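Local coordinates for spindle assembly checkpoint serine/threonine-protein kinase BUB1 (Saccharomyces cerevisiae, PDB 3ESL) that phosphorylates proteins on serine and threonine in the spindle assembly checkpoint, delaying anaphase until chromosomes are bioriented, and is represented here by its TPR-like N-terminal domain, at residues A[7-19]-A[32-44]. Sequence-based numbering, arbitrary orientation.
Sequences QLNQTKIAYEQRL and LFLDYMIWISTSY
Tyr15 and Tyr36 meet where segments 7-19 and 32-44 of two helices pack antiparallel, the segment axes 10.6 Å apart at 161°. Each tyrosine is a knob in a hole of the other helix. The rings, 16° from parallel, slide past each other until they barely overlap, which lays Tyr15 CB over the Tyr36 ring, 3.5 Å from its centroid, and Tyr36 CA over the Tyr15 ring. The anti placement of CG (chi1 -175°) sends the Tyr36 ring across helix 7-19, where its OH donates to Glu16 OE2 (2.7 Å) on the anti side, tilted out of the carboxylate plane; Glu16 also forms a salt bridge with Arg62 of helix 49-67. Trp39 completes the aromatic cluster: Thr11 CG2 covers one face of its indole, while Leu8 O approaches the edge, 3.2 Å from Trp39 CH2. At the other end, Leu19 CD2 makes a CH-pi contact over one face of the Phe33 ring, and Leu32 CD1 sits 3.7 Å over Arg18 CZ. A water bridges Arg18 NH1 and Asp35 OD2. Lys12 NZ donates to Tyr44 OH (2.7 Å). This first helical hairpin thus joins an aromatic centre to polar bonds at the hydroxyls of Tyr36 and Tyr44; Arg62 and the phenol donor probably favour an ionised Glu16.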
# COMPACT_ATOMS: atom_id res chain seq x y z
N GLN A 7 -25.79 -9.79 -15.54
CA GLN A 7 -24.64 -10.69 -15.62
C GLN A 7 -23.54 -10.21 -14.68
O GLN A 7 -22.91 -11.02 -13.99
CB GLN A 7 -24.14 -10.82 -17.07
CG GLN A 7 -25.01 -11.74 -17.93
CD GLN A 7 -24.78 -11.59 -19.44
OE1 GLN A 7 -24.50 -10.49 -19.94
NE2 GLN A 7 -24.92 -12.69 -20.18
N LEU A 8 -23.33 -8.90 -14.63
CA LEU A 8 -22.31 -8.32 -13.75
C LEU A 8 -22.67 -8.54 -12.29
O LEU A 8 -21.80 -8.86 -11.48
CB LEU A 8 -22.11 -6.83 -14.05
CG LEU A 8 -21.41 -6.48 -15.37
CD1 LEU A 8 -21.50 -4.99 -15.62
CD2 LEU A 8 -19.96 -6.94 -15.40
N ASN A 9 -23.95 -8.39 -11.95
CA ASN A 9 -24.37 -8.65 -10.57
C ASN A 9 -24.25 -10.10 -10.13
O ASN A 9 -23.94 -10.37 -8.96
CB ASN A 9 -25.78 -8.13 -10.30
CG ASN A 9 -25.76 -6.79 -9.63
OD1 ASN A 9 -25.79 -6.69 -8.40
ND2 ASN A 9 -25.66 -5.73 -10.43
N GLN A 10 -24.48 -11.03 -11.05
CA GLN A 10 -24.30 -12.44 -10.73
C GLN A 10 -22.82 -12.72 -10.47
O GLN A 10 -22.49 -13.50 -9.58
CB GLN A 10 -24.80 -13.33 -11.88
CG GLN A 10 -26.30 -13.22 -12.08
CD GLN A 10 -26.81 -14.08 -13.22
OE1 GLN A 10 -26.13 -14.28 -14.23
NE2 GLN A 10 -28.01 -14.60 -13.06
N THR A 11 -21.96 -12.07 -11.25
CA THR A 11 -20.52 -12.27 -11.12
C THR A 11 -20.06 -11.77 -9.75
O THR A 11 -19.26 -12.43 -9.08
CB THR A 11 -19.72 -11.61 -12.26
OG1 THR A 11 -20.05 -12.25 -13.50
CG2 THR A 11 -18.21 -11.77 -12.04
N LYS A 12 -20.59 -10.62 -9.33
CA LYS A 12 -20.30 -10.05 -8.02
C LYS A 12 -20.68 -11.02 -6.91
O LYS A 12 -19.89 -11.29 -6.00
CB LYS A 12 -21.00 -8.69 -7.83
CG LYS A 12 -20.74 -8.08 -6.46
CD LYS A 12 -21.25 -6.65 -6.33
CE LYS A 12 -22.76 -6.60 -6.14
NZ LYS A 12 -23.22 -5.20 -5.88
N ILE A 13 -21.89 -11.57 -6.99
CA ILE A 13 -22.34 -12.51 -5.98
C ILE A 13 -21.52 -13.81 -6.01
O ILE A 13 -21.23 -14.38 -4.97
CB ILE A 13 -23.87 -12.79 -6.09
CG1 ILE A 13 -24.63 -11.48 -5.82
CG2 ILE A 13 -24.29 -13.88 -5.11
CD1 ILE A 13 -26.13 -11.54 -6.11
N ALA A 14 -21.17 -14.27 -7.22
CA ALA A 14 -20.32 -15.45 -7.37
C ALA A 14 -18.98 -15.26 -6.63
O ALA A 14 -18.53 -16.14 -5.89
CB ALA A 14 -20.10 -15.78 -8.85
N TYR A 15 -18.36 -14.10 -6.81
CA TYR A 15 -17.10 -13.80 -6.11
C TYR A 15 -17.29 -13.72 -4.60
O TYR A 15 -16.49 -14.25 -3.82
CB TYR A 15 -16.48 -12.51 -6.64
CG TYR A 15 -15.54 -12.71 -7.81
CD1 TYR A 15 -14.37 -13.46 -7.67
CD2 TYR A 15 -15.80 -12.13 -9.05
CE1 TYR A 15 -13.49 -13.64 -8.74
CE2 TYR A 15 -14.93 -12.31 -10.13
CZ TYR A 15 -13.77 -13.07 -9.96
OH TYR A 15 -12.90 -13.26 -11.01
N GLU A 16 -18.39 -13.10 -4.17
CA GLU A 16 -18.66 -12.94 -2.75
C GLU A 16 -18.82 -14.31 -2.09
O GLU A 16 -18.31 -14.53 -0.99
CB GLU A 16 -19.89 -12.05 -2.51
CG GLU A 16 -19.68 -10.58 -2.86
CD GLU A 16 -18.81 -9.82 -1.85
OE1 GLU A 16 -18.63 -10.31 -0.72
OE2 GLU A 16 -18.32 -8.71 -2.20
N GLN A 17 -19.51 -15.22 -2.77
CA GLN A 17 -19.67 -16.59 -2.28
C GLN A 17 -18.34 -17.34 -2.20
O GLN A 17 -18.11 -18.08 -1.26
CB GLN A 17 -20.65 -17.37 -3.16
CG GLN A 17 -22.10 -16.93 -2.96
CD GLN A 17 -23.06 -17.66 -3.88
OE1 GLN A 17 -24.27 -17.42 -3.84
NE2 GLN A 17 -22.53 -18.55 -4.72
N ARG A 18 -17.49 -17.15 -3.21
CA ARG A 18 -16.16 -17.76 -3.22
C ARG A 18 -15.31 -17.29 -2.05
O ARG A 18 -14.57 -18.08 -1.46
CB ARG A 18 -15.46 -17.49 -4.55
CG ARG A 18 -16.05 -18.26 -5.73
CD ARG A 18 -15.24 -18.04 -7.00
NE ARG A 18 -13.97 -18.76 -6.94
CZ ARG A 18 -12.96 -18.62 -7.80
NH1 ARG A 18 -13.05 -17.77 -8.82
NH2 ARG A 18 -11.85 -19.34 -7.64
N LEU A 19 -15.41 -16.00 -1.70
CA LEU A 19 -14.70 -15.48 -0.53
C LEU A 19 -15.16 -16.19 0.73
O LEU A 19 -14.35 -16.49 1.61
CB LEU A 19 -14.87 -13.97 -0.39
CG LEU A 19 -14.27 -13.05 -1.47
CD1 LEU A 19 -14.60 -11.60 -1.18
CD2 LEU A 19 -12.74 -13.25 -1.59
N LEU A 32 -7.43 -15.00 -5.21
CA LEU A 32 -8.89 -14.86 -5.34
C LEU A 32 -9.29 -13.40 -5.10
O LEU A 32 -10.07 -12.83 -5.86
CB LEU A 32 -9.63 -15.83 -4.40
CG LEU A 32 -11.16 -15.68 -4.33
CD1 LEU A 32 -11.82 -15.84 -5.70
CD2 LEU A 32 -11.75 -16.66 -3.30
N PHE A 33 -8.74 -12.78 -4.05
CA PHE A 33 -8.93 -11.34 -3.85
C PHE A 33 -8.49 -10.54 -5.07
O PHE A 33 -9.19 -9.60 -5.49
CB PHE A 33 -8.17 -10.83 -2.62
CG PHE A 33 -8.83 -11.13 -1.31
CD1 PHE A 33 -10.02 -10.48 -0.94
CD2 PHE A 33 -8.26 -12.06 -0.43
CE1 PHE A 33 -10.62 -10.75 0.29
CE2 PHE A 33 -8.85 -12.33 0.81
CZ PHE A 33 -10.03 -11.68 1.16
N LEU A 34 -7.32 -10.86 -5.63
CA LEU A 34 -6.81 -10.12 -6.79
C LEU A 34 -7.76 -10.24 -7.99
O LEU A 34 -8.06 -9.23 -8.63
CB LEU A 34 -5.42 -10.60 -7.21
CG LEU A 34 -4.28 -10.26 -6.27
CD1 LEU A 34 -3.03 -10.99 -6.73
CD2 LEU A 34 -4.03 -8.75 -6.26
N ASP A 35 -8.24 -11.45 -8.26
CA ASP A 35 -9.16 -11.67 -9.39
C ASP A 35 -10.40 -10.80 -9.22
O ASP A 35 -10.83 -10.12 -10.16
CB ASP A 35 -9.59 -13.14 -9.46
CG ASP A 35 -8.56 -14.03 -10.13
OD1 ASP A 35 -7.63 -13.51 -10.80
OD2 ASP A 35 -8.70 -15.26 -9.99
N TYR A 36 -10.94 -10.80 -8.01
CA TYR A 36 -12.16 -10.06 -7.73
C TYR A 36 -11.93 -8.55 -7.84
O TYR A 36 -12.69 -7.85 -8.49
CB TYR A 36 -12.71 -10.48 -6.37
CG TYR A 36 -14.05 -9.89 -5.97
CD1 TYR A 36 -14.97 -9.46 -6.93
CD2 TYR A 36 -14.40 -9.82 -4.62
CE1 TYR A 36 -16.22 -8.94 -6.55
CE2 TYR A 36 -15.65 -9.28 -4.22
CZ TYR A 36 -16.54 -8.86 -5.20
OH TYR A 36 -17.75 -8.34 -4.81
N MET A 37 -10.84 -8.05 -7.26
CA MET A 37 -10.52 -6.62 -7.32
C MET A 37 -10.27 -6.12 -8.74
O MET A 37 -10.70 -5.02 -9.11
CB MET A 37 -9.34 -6.31 -6.39
CG MET A 37 -9.71 -6.44 -4.94
SD MET A 37 -8.31 -6.04 -3.87
CE MET A 37 -7.15 -7.33 -4.25
N ILE A 38 -9.59 -6.93 -9.55
CA ILE A 38 -9.34 -6.58 -10.94
C ILE A 38 -10.67 -6.50 -11.67
O ILE A 38 -10.90 -5.55 -12.42
CB ILE A 38 -8.37 -7.56 -11.61
CG1 ILE A 38 -6.96 -7.40 -11.01
CG2 ILE A 38 -8.32 -7.35 -13.13
CD1 ILE A 38 -6.02 -8.51 -11.34
N TRP A 39 -11.55 -7.46 -11.41
CA TRP A 39 -12.89 -7.47 -12.04
C TRP A 39 -13.72 -6.25 -11.63
O TRP A 39 -14.36 -5.60 -12.48
CB TRP A 39 -13.64 -8.77 -11.74
CG TRP A 39 -15.04 -8.74 -12.30
CD1 TRP A 39 -15.41 -9.05 -13.58
CD2 TRP A 39 -16.23 -8.35 -11.61
NE1 TRP A 39 -16.77 -8.87 -13.74
CE2 TRP A 39 -17.30 -8.45 -12.54
CE3 TRP A 39 -16.51 -7.93 -10.30
CZ2 TRP A 39 -18.62 -8.14 -12.19
CZ3 TRP A 39 -17.83 -7.62 -9.95
CH2 TRP A 39 -18.87 -7.73 -10.90
N ILE A 40 -13.71 -5.93 -10.34
CA ILE A 40 -14.44 -4.75 -9.87
C ILE A 40 -13.93 -3.47 -10.53
O ILE A 40 -14.72 -2.64 -10.99
CB ILE A 40 -14.31 -4.56 -8.35
CG1 ILE A 40 -14.90 -5.75 -7.59
CG2 ILE A 40 -14.99 -3.25 -7.91
CD1 ILE A 40 -14.43 -5.82 -6.14
N SER A 41 -12.60 -3.32 -10.57
CA SER A 41 -11.99 -2.08 -11.01
C SER A 41 -12.08 -1.89 -12.53
O SER A 41 -11.87 -0.78 -13.03
CB SER A 41 -10.54 -2.00 -10.53
OG SER A 41 -9.76 -3.01 -11.14
N THR A 42 -12.37 -2.97 -13.25
CA THR A 42 -12.49 -2.90 -14.70
C THR A 42 -13.96 -3.02 -15.10
O THR A 42 -14.58 -2.04 -15.52
CB THR A 42 -11.61 -3.95 -15.41
OG1 THR A 42 -11.95 -5.27 -14.95
CG2 THR A 42 -10.12 -3.68 -15.16
N SER A 43 -14.54 -4.20 -14.93
CA SER A 43 -15.88 -4.48 -15.42
C SER A 43 -16.98 -3.77 -14.64
O SER A 43 -17.84 -3.10 -15.23
CB SER A 43 -16.13 -5.98 -15.45
OG SER A 43 -15.23 -6.60 -16.35
N TYR A 44 -16.95 -3.90 -13.32
CA TYR A 44 -18.05 -3.42 -12.47
C TYR A 44 -18.13 -1.90 -12.36
O TYR A 44 -19.21 -1.31 -12.51
CB TYR A 44 -17.98 -4.08 -11.09
CG TYR A 44 -19.22 -3.92 -10.24
CD1 TYR A 44 -20.44 -4.47 -10.64
CD2 TYR A 44 -19.17 -3.23 -9.04
CE1 TYR A 44 -21.59 -4.32 -9.85
CE2 TYR A 44 -20.30 -3.07 -8.24
CZ TYR A 44 -21.50 -3.61 -8.65
OH TYR A 44 -22.61 -3.44 -7.85
O HOH W 1 -11.44 -16.19 -10.43